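Local atomic coordinates of putative pyridoxal phosphate-dependent transferase (Clostridium difficile, PDB entry 4DQ6), a protein that probably acts as a pyridoxal-5'-phosphate-dependent transferase and belongs to the class I and II aminotransferase family. Residues Met118-Val123 / Lys166-Cys171; Asn114-Ile119 / Glu137-Pro142. All blocks are in the same frame, centred on the assembly; numbering follows the deposited sequence.

Interaction 1 of 2, residues Met118-Val123 / Lys166-Cys171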
loop_
_atom_site.group_PDB
_atom_site.type_symbol
_atom_site.label_atom_id
_atom_site.label_comp_id
_atom_site.label_asym_id
_atom_site.label_seq_id
_atom_site.Cartn_x
_atom_site.Cartn_y
_atom_site.Cartn_z
ATOM N N MET A 118 7.630 -14.313 -20.640
ATOM C CA MET A 118 7.283 -13.804 -21.933
ATOM C C MET A 118 6.209 -12.749 -21.840
ATOM O O MET A 118 5.236 -12.896 -21.052
ATOM C CB MET A 118 6.826 -14.954 -22.853
ATOM C CG MET A 118 6.445 -14.521 -24.236
ATOM S SD MET A 118 5.940 -15.807 -25.418
ATOM C CE MET A 118 7.496 -16.553 -25.824
ATOM N N ILE A 119 6.434 -11.669 -22.601
ATOM C CA ILE A 119 5.393 -10.593 -22.779
ATOM C C ILE A 119 5.199 -10.290 -24.258
ATOM O O ILE A 119 5.999 -10.773 -25.103
ATOM C CB ILE A 119 5.714 -9.283 -22.018
ATOM C CG1 ILE A 119 6.877 -8.536 -22.641
ATOM C CG2 ILE A 119 5.887 -9.515 -20.498
ATOM C CD1 ILE A 119 7.151 -7.168 -22.008
ATOM N N GLN A 120 4.139 -9.581 -24.656
ATOM C CA GLN A 120 3.915 -9.144 -26.041
ATOM C C GLN A 120 3.966 -7.626 -26.146
ATOM O O GLN A 120 3.130 -6.920 -25.544
ATOM C CB GLN A 120 2.562 -9.609 -26.545
ATOM C CG GLN A 120 2.294 -11.096 -26.411
ATOM C CD GLN A 120 0.871 -11.495 -26.703
ATOM O OE1 GLN A 120 -0.063 -11.091 -26.006
ATOM N NE2 GLN A 120 0.678 -12.300 -27.739
ATOM N N GLU A 121 4.912 -7.100 -26.868
ATOM C CA GLU A 121 5.067 -5.652 -27.081
ATOM C C GLU A 121 4.503 -5.217 -28.431
ATOM O O GLU A 121 4.441 -5.988 -29.369
ATOM C CB GLU A 121 6.552 -5.304 -26.984
ATOM C CG GLU A 121 6.973 -5.348 -25.504
ATOM C CD GLU A 121 8.332 -4.761 -25.193
ATOM O OE1 GLU A 121 9.122 -4.624 -26.131
ATOM O OE2 GLU A 121 8.601 -4.437 -23.994
ATOM N N PRO A 122 4.078 -3.956 -28.564
ATOM C CA PRO A 122 4.195 -2.906 -27.535
ATOM C C PRO A 122 3.198 -3.126 -26.420
ATOM O O PRO A 122 2.021 -3.464 -26.701
ATOM C CB PRO A 122 3.929 -1.649 -28.334
ATOM C CG PRO A 122 3.022 -2.087 -29.467
ATOM C CD PRO A 122 3.483 -3.504 -29.816
ATOM N N VAL A 123 3.582 -2.894 -25.167
ATOM C CA VAL A 123 2.704 -3.092 -24.050
ATOM C C VAL A 123 3.136 -2.160 -22.921
ATOM O O VAL A 123 4.284 -1.740 -22.859
ATOM C CB VAL A 123 2.623 -4.585 -23.600
ATOM C CG1 VAL A 123 3.942 -5.000 -22.924
ATOM C CG2 VAL A 123 1.462 -4.868 -22.650
ATOM N N LYS A 166 8.625 -19.819 -18.231
ATOM C CA LYS A 166 7.899 -20.293 -17.091
ATOM C C LYS A 166 6.556 -19.640 -16.974
ATOM O O LYS A 166 5.610 -20.241 -16.499
ATOM C CB LYS A 166 8.721 -20.015 -15.840
ATOM C CG LYS A 166 10.089 -20.697 -15.901
ATOM C CD LYS A 166 10.005 -22.217 -16.026
ATOM C CE LYS A 166 11.371 -22.896 -16.054
ATOM N NZ LYS A 166 11.247 -24.384 -16.106
ATOM N N LEU A 167 6.509 -18.395 -17.411
ATOM C CA LEU A 167 5.305 -17.536 -17.221
ATOM C C LEU A 167 5.090 -16.701 -18.460
ATOM O O LEU A 167 6.058 -16.296 -19.118
ATOM C CB LEU A 167 5.382 -16.488 -16.021
ATOM C CG LEU A 167 5.566 -16.995 -14.593
ATOM C CD1 LEU A 167 5.746 -15.845 -13.581
ATOM C CD2 LEU A 167 4.341 -17.825 -14.207
ATOM N N PHE A 168 3.809 -16.399 -18.721
ATOM C CA PHE A 168 3.395 -15.526 -19.791
ATOM C C PHE A 168 2.544 -14.447 -19.193
ATOM O O PHE A 168 1.549 -14.785 -18.490
ATOM C CB PHE A 168 2.634 -16.342 -20.874
ATOM C CG PHE A 168 2.280 -15.541 -22.111
ATOM C CD1 PHE A 168 1.257 -14.601 -22.060
ATOM C CD2 PHE A 168 2.969 -15.752 -23.351
ATOM C CE1 PHE A 168 0.931 -13.886 -23.198
ATOM C CE2 PHE A 168 2.647 -14.998 -24.474
ATOM C CZ PHE A 168 1.624 -14.071 -24.377
ATOM N N ILE A 169 2.927 -13.190 -19.440
ATOM C CA ILE A 169 2.121 -12.107 -18.882
ATOM C C ILE A 169 1.283 -11.520 -20.040
ATOM O O ILE A 169 1.855 -10.985 -21.008
ATOM C CB ILE A 169 2.957 -10.990 -18.185
ATOM C CG1 ILE A 169 4.026 -11.536 -17.249
ATOM C CG2 ILE A 169 2.004 -10.011 -17.445
ATOM C CD1 ILE A 169 4.827 -10.484 -16.494
ATOM N N LEU A 170 -0.040 -11.650 -19.923
ATOM C CA LEU A 170 -0.962 -11.325 -20.971
ATOM C C LEU A 170 -1.639 -10.014 -20.507
ATOM O O LEU A 170 -1.989 -9.823 -19.290
ATOM C CB LEU A 170 -2.037 -12.404 -21.135
ATOM C CG LEU A 170 -3.363 -12.068 -21.835
ATOM C CD1 LEU A 170 -3.058 -11.892 -23.321
ATOM C CD2 LEU A 170 -4.405 -13.141 -21.624
ATOM N N CYS A 171 -1.810 -9.051 -21.433
ATOM C CA CYS A 171 -2.612 -7.868 -21.182
ATOM C C CYS A 171 -3.935 -7.968 -21.929
ATOM O O CYS A 171 -3.923 -8.059 -23.141
ATOM C CB CYS A 171 -1.811 -6.642 -21.643
ATOM S SG CYS A 171 -2.311 -5.068 -20.926
HETATM O O HOH W 1 -0.582 -9.228 -24.142
HETATM O O HOH W 2 1.926 -8.994 -22.840
#

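Interaction 2 of 2, residues Asn114-Ile119 / Glu137-Pro142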
loop_
_atom_site.group_PDB
_atom_site.type_symbol
_atom_site.label_atom_id
_atom_site.label_comp_id
_atom_site.label_asym_id
_atom_site.label_seq_id
_atom_site.Cartn_x
_atom_site.Cartn_y
_atom_site.Cartn_z
ATOM N N ASN A 114 16.776 -15.542 -13.131
ATOM C CA ASN A 114 17.086 -15.802 -14.559
ATOM C C ASN A 114 16.136 -16.755 -15.324
ATOM O O ASN A 114 16.384 -17.065 -16.481
ATOM C CB ASN A 114 18.556 -16.242 -14.729
ATOM C CG ASN A 114 19.507 -15.400 -13.891
ATOM O OD1 ASN A 114 20.288 -15.944 -13.099
ATOM N ND2 ASN A 114 19.419 -14.069 -14.026
ATOM N N ASP A 115 15.016 -17.168 -14.739
ATOM C CA ASP A 115 13.961 -17.875 -15.486
ATOM C C ASP A 115 13.390 -16.896 -16.510
ATOM O O ASP A 115 13.374 -15.652 -16.284
ATOM C CB ASP A 115 12.806 -18.363 -14.589
ATOM C CG ASP A 115 13.102 -19.635 -13.872
ATOM O OD1 ASP A 115 14.138 -20.276 -14.170
ATOM O OD2 ASP A 115 12.328 -20.069 -13.017
ATOM N N LYS A 116 12.930 -17.471 -17.619
ATOM C CA LYS A 116 12.353 -16.705 -18.724
ATOM C C LYS A 116 10.843 -16.464 -18.542
ATOM O O LYS A 116 10.128 -17.370 -18.126
ATOM C CB LYS A 116 12.612 -17.409 -20.059
ATOM C CG LYS A 116 14.060 -17.400 -20.524
ATOM C CD LYS A 116 14.221 -18.395 -21.666
ATOM C CE LYS A 116 15.634 -18.410 -22.202
ATOM N NZ LYS A 116 16.472 -19.339 -21.402
ATOM N N ILE A 117 10.409 -15.227 -18.832
ATOM C CA ILE A 117 9.033 -14.752 -18.732
ATOM C C ILE A 117 8.771 -13.997 -20.029
ATOM O O ILE A 117 9.568 -13.124 -20.437
ATOM C CB ILE A 117 8.864 -13.817 -17.518
ATOM C CG1 ILE A 117 9.139 -14.569 -16.196
ATOM C CG2 ILE A 117 7.464 -13.199 -17.575
ATOM C CD1 ILE A 117 9.067 -13.723 -14.936
ATOM N N MET A 118 7.630 -14.313 -20.640
ATOM C CA MET A 118 7.283 -13.804 -21.933
ATOM C C MET A 118 6.209 -12.749 -21.840
ATOM O O MET A 118 5.236 -12.896 -21.052
ATOM C CB MET A 118 6.826 -14.954 -22.853
ATOM C CG MET A 118 6.445 -14.521 -24.236
ATOM S SD MET A 118 5.940 -15.807 -25.418
ATOM C CE MET A 118 7.496 -16.553 -25.824
ATOM N N ILE A 119 6.434 -11.669 -22.601
ATOM C CA ILE A 119 5.393 -10.593 -22.779
ATOM C C ILE A 119 5.199 -10.290 -24.258
ATOM O O ILE A 119 5.999 -10.773 -25.103
ATOM C CB ILE A 119 5.714 -9.283 -22.018
ATOM C CG1 ILE A 119 6.877 -8.536 -22.641
ATOM C CG2 ILE A 119 5.887 -9.515 -20.498
ATOM C CD1 ILE A 119 7.151 -7.168 -22.008
ATOM N N GLU A 137 14.629 -13.198 -16.846
ATOM C CA GLU A 137 14.996 -12.936 -18.241
ATOM C C GLU A 137 13.731 -12.660 -19.056
ATOM O O GLU A 137 12.858 -13.493 -19.129
ATOM C CB GLU A 137 15.709 -14.117 -18.886
ATOM C CG GLU A 137 16.116 -13.810 -20.319
ATOM C CD GLU A 137 16.909 -14.897 -21.050
ATOM O OE1 GLU A 137 17.378 -15.868 -20.433
ATOM O OE2 GLU A 137 17.047 -14.765 -22.295
ATOM N N LEU A 138 13.679 -11.496 -19.669
ATOM C CA LEU A 138 12.491 -11.066 -20.425
ATOM C C LEU A 138 12.556 -11.601 -21.830
ATOM O O LEU A 138 13.553 -11.368 -22.541
ATOM C CB LEU A 138 12.426 -9.544 -20.496
ATOM C CG LEU A 138 11.120 -8.999 -21.113
ATOM C CD1 LEU A 138 9.845 -9.409 -20.351
ATOM C CD2 LEU A 138 11.250 -7.483 -21.319
ATOM N N ILE A 139 11.517 -12.311 -22.252
ATOM C CA ILE A 139 11.401 -12.787 -23.662
ATOM C C ILE A 139 10.217 -12.008 -24.238
ATOM O O ILE A 139 9.185 -11.893 -23.573
ATOM C CB ILE A 139 11.117 -14.287 -23.748
ATOM C CG1 ILE A 139 12.212 -15.102 -23.013
ATOM C CG2 ILE A 139 11.012 -14.690 -25.228
ATOM C CD1 ILE A 139 13.597 -14.882 -23.529
ATOM N N ILE A 140 10.416 -11.374 -25.393
ATOM C CA ILE A 140 9.349 -10.542 -25.998
ATOM C C ILE A 140 8.922 -11.228 -27.302
ATOM O O ILE A 140 9.767 -11.504 -28.174
ATOM C CB ILE A 140 9.859 -9.139 -26.306
ATOM C CG1 ILE A 140 10.509 -8.509 -25.058
ATOM C CG2 ILE A 140 8.722 -8.298 -26.936
ATOM C CD1 ILE A 140 11.211 -7.175 -25.244
ATOM N N SER A 141 7.620 -11.525 -27.417
ATOM C CA SER A 141 6.994 -11.904 -28.646
ATOM C C SER A 141 6.170 -10.768 -29.193
ATOM O O SER A 141 5.061 -10.562 -28.708
ATOM C CB SER A 141 6.140 -13.160 -28.474
ATOM O OG SER A 141 5.382 -13.389 -29.654
ATOM N N PRO A 142 6.721 -9.968 -30.100
ATOM C CA PRO A 142 5.960 -8.750 -30.476
ATOM C C PRO A 142 4.617 -9.118 -31.099
ATOM O O PRO A 142 4.468 -10.123 -31.794
ATOM C CB PRO A 142 6.864 -8.030 -31.443
ATOM C CG PRO A 142 8.243 -8.604 -31.244
ATOM C CD PRO A 142 8.046 -10.011 -30.732
#

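Interaction 1 of 2, residues Met118-Val123 / Lys166-Cys171
Two backbone hydrogen bonds join Met118 to the neighbouring parallel strand. Met118 N donates to Leu167 O, and Met118 O accepts a hydrogen bond from Ile169 N, 2.8 Å away, almost straight and nearly along the C=O axis. Past Ile119 the segments diverge, and two waters take over. One accepts from Gln120 N and donates to Ile169 O; the other donates to Gln120 OE1 and accepts from Cys171 N at 3.0 Å.

The rim of the Phe168 ring receives two side chains. With CG anti to the backbone N (chi1 -180°), Met118 runs obliquely past the ring and sets SD at its edge, 3.5 Å from Phe168 CE2, a Met-aromatic contact. Gln120 arrives at another part of the rim, its CD 3.6 Å from Phe168 CZ and its amide turned 71° to the ring. Glutamine suits this place: its CG and amide carbon pack against the ring edge, OE1 takes the water's hydrogen, and NE2 is hydrogen-bonded elsewhere.

Apolar contacts complete the join: Ile119 CG2 lies beside Ile169 CB, and Val123 CG2 meets Cys171 CB at 3.9 Å. Cys171 also touches pyridoxal-5'-phosphate. Buried peptide groups where the strands part are thus satisfied through water, which links Gln120 to the backbone of a cofactor-pocket residue.

Interaction 2 of 2, residues Asn114-Ile119 / Glu137-Pro142
Strands 116-119 and 137-140 run parallel with a 34° twist, their axes approaching to 4.6 Å. Residues pair in step from Lys116 with Glu137 to Ile119 with Ile140, and five hydrogen bonds alternate in direction between them. Glu137 N donates to Asp115 O at 2.8 Å, from above the carbonyl plane. Ile117 then reaches both ways, its N to Glu137 O and its O to Ile139 N. Ile119 does likewise, donating to Ile139 O and accepting from Ser141 N at 2.9 Å, both bonds lying nearly along the C=O axis. The CA atoms of Lys116 and Met118 also make CA-H...O contacts with Glu137 O and Ile139 O.

Helix 126-133 connects the strands in a beta-alpha-beta unit of the large mixed sheet, in which 137-140 is the outermost strand of the chain. Val131 of this helix touches Ile117 and Leu138, so branched apolar residues suit that face. There Ile119 holds CG1 in the crowded position between backbone N and carbonyl carbon (chi1 71°), meeting Leu138 CD1 at 3.8 Å; the side chains meet nearly perpendicular.

On the face of Lys116 and Met118, Ile139 lies between them. Its CG1 packs 3.8 Å from Lys116 CB, while CG2 meets Met118 CE at 4.0 Å, the methyl reached through the bend at chi3 (-75°). Met118 SD rests near Ser141 CB, whose OG is hydrogen-bonded to Asp157. Toward the more exposed end, Lys116 and Glu137 run alongside each other in the same direction; CG and CE of Lys116 lie along the Glu137 carboxylate, and Lys116 NZ stands 3.7 Å from Glu137 OE1, a long salt bridge.

Strand 116-119 is common to both contacts: interaction 1 attaches it to strand 165-171, and interaction 2 attaches it to the outermost strand, 137-140. The two centres are 7 Å apart. Met118 and Ile119 serve both, and a probable hydrogen bond from Lys166 N to Lys116 O, 2.9 Å, joins interaction 1 (Lys166) to interaction 2 (Lys116), continuing the same strand pairing. Packing also joins the outgoing loops, with Gln120 CB 3.4 Å from Ser141 O. The side chain of Cys171, in interaction 1 alone, is about 3 Å from pyridoxal-5'-phosphate, while that of the shared Ile119 is about 11 Å from it. Interaction 2 continues the sheet beyond 116-119, the neighbour of the strand that carries Cys171.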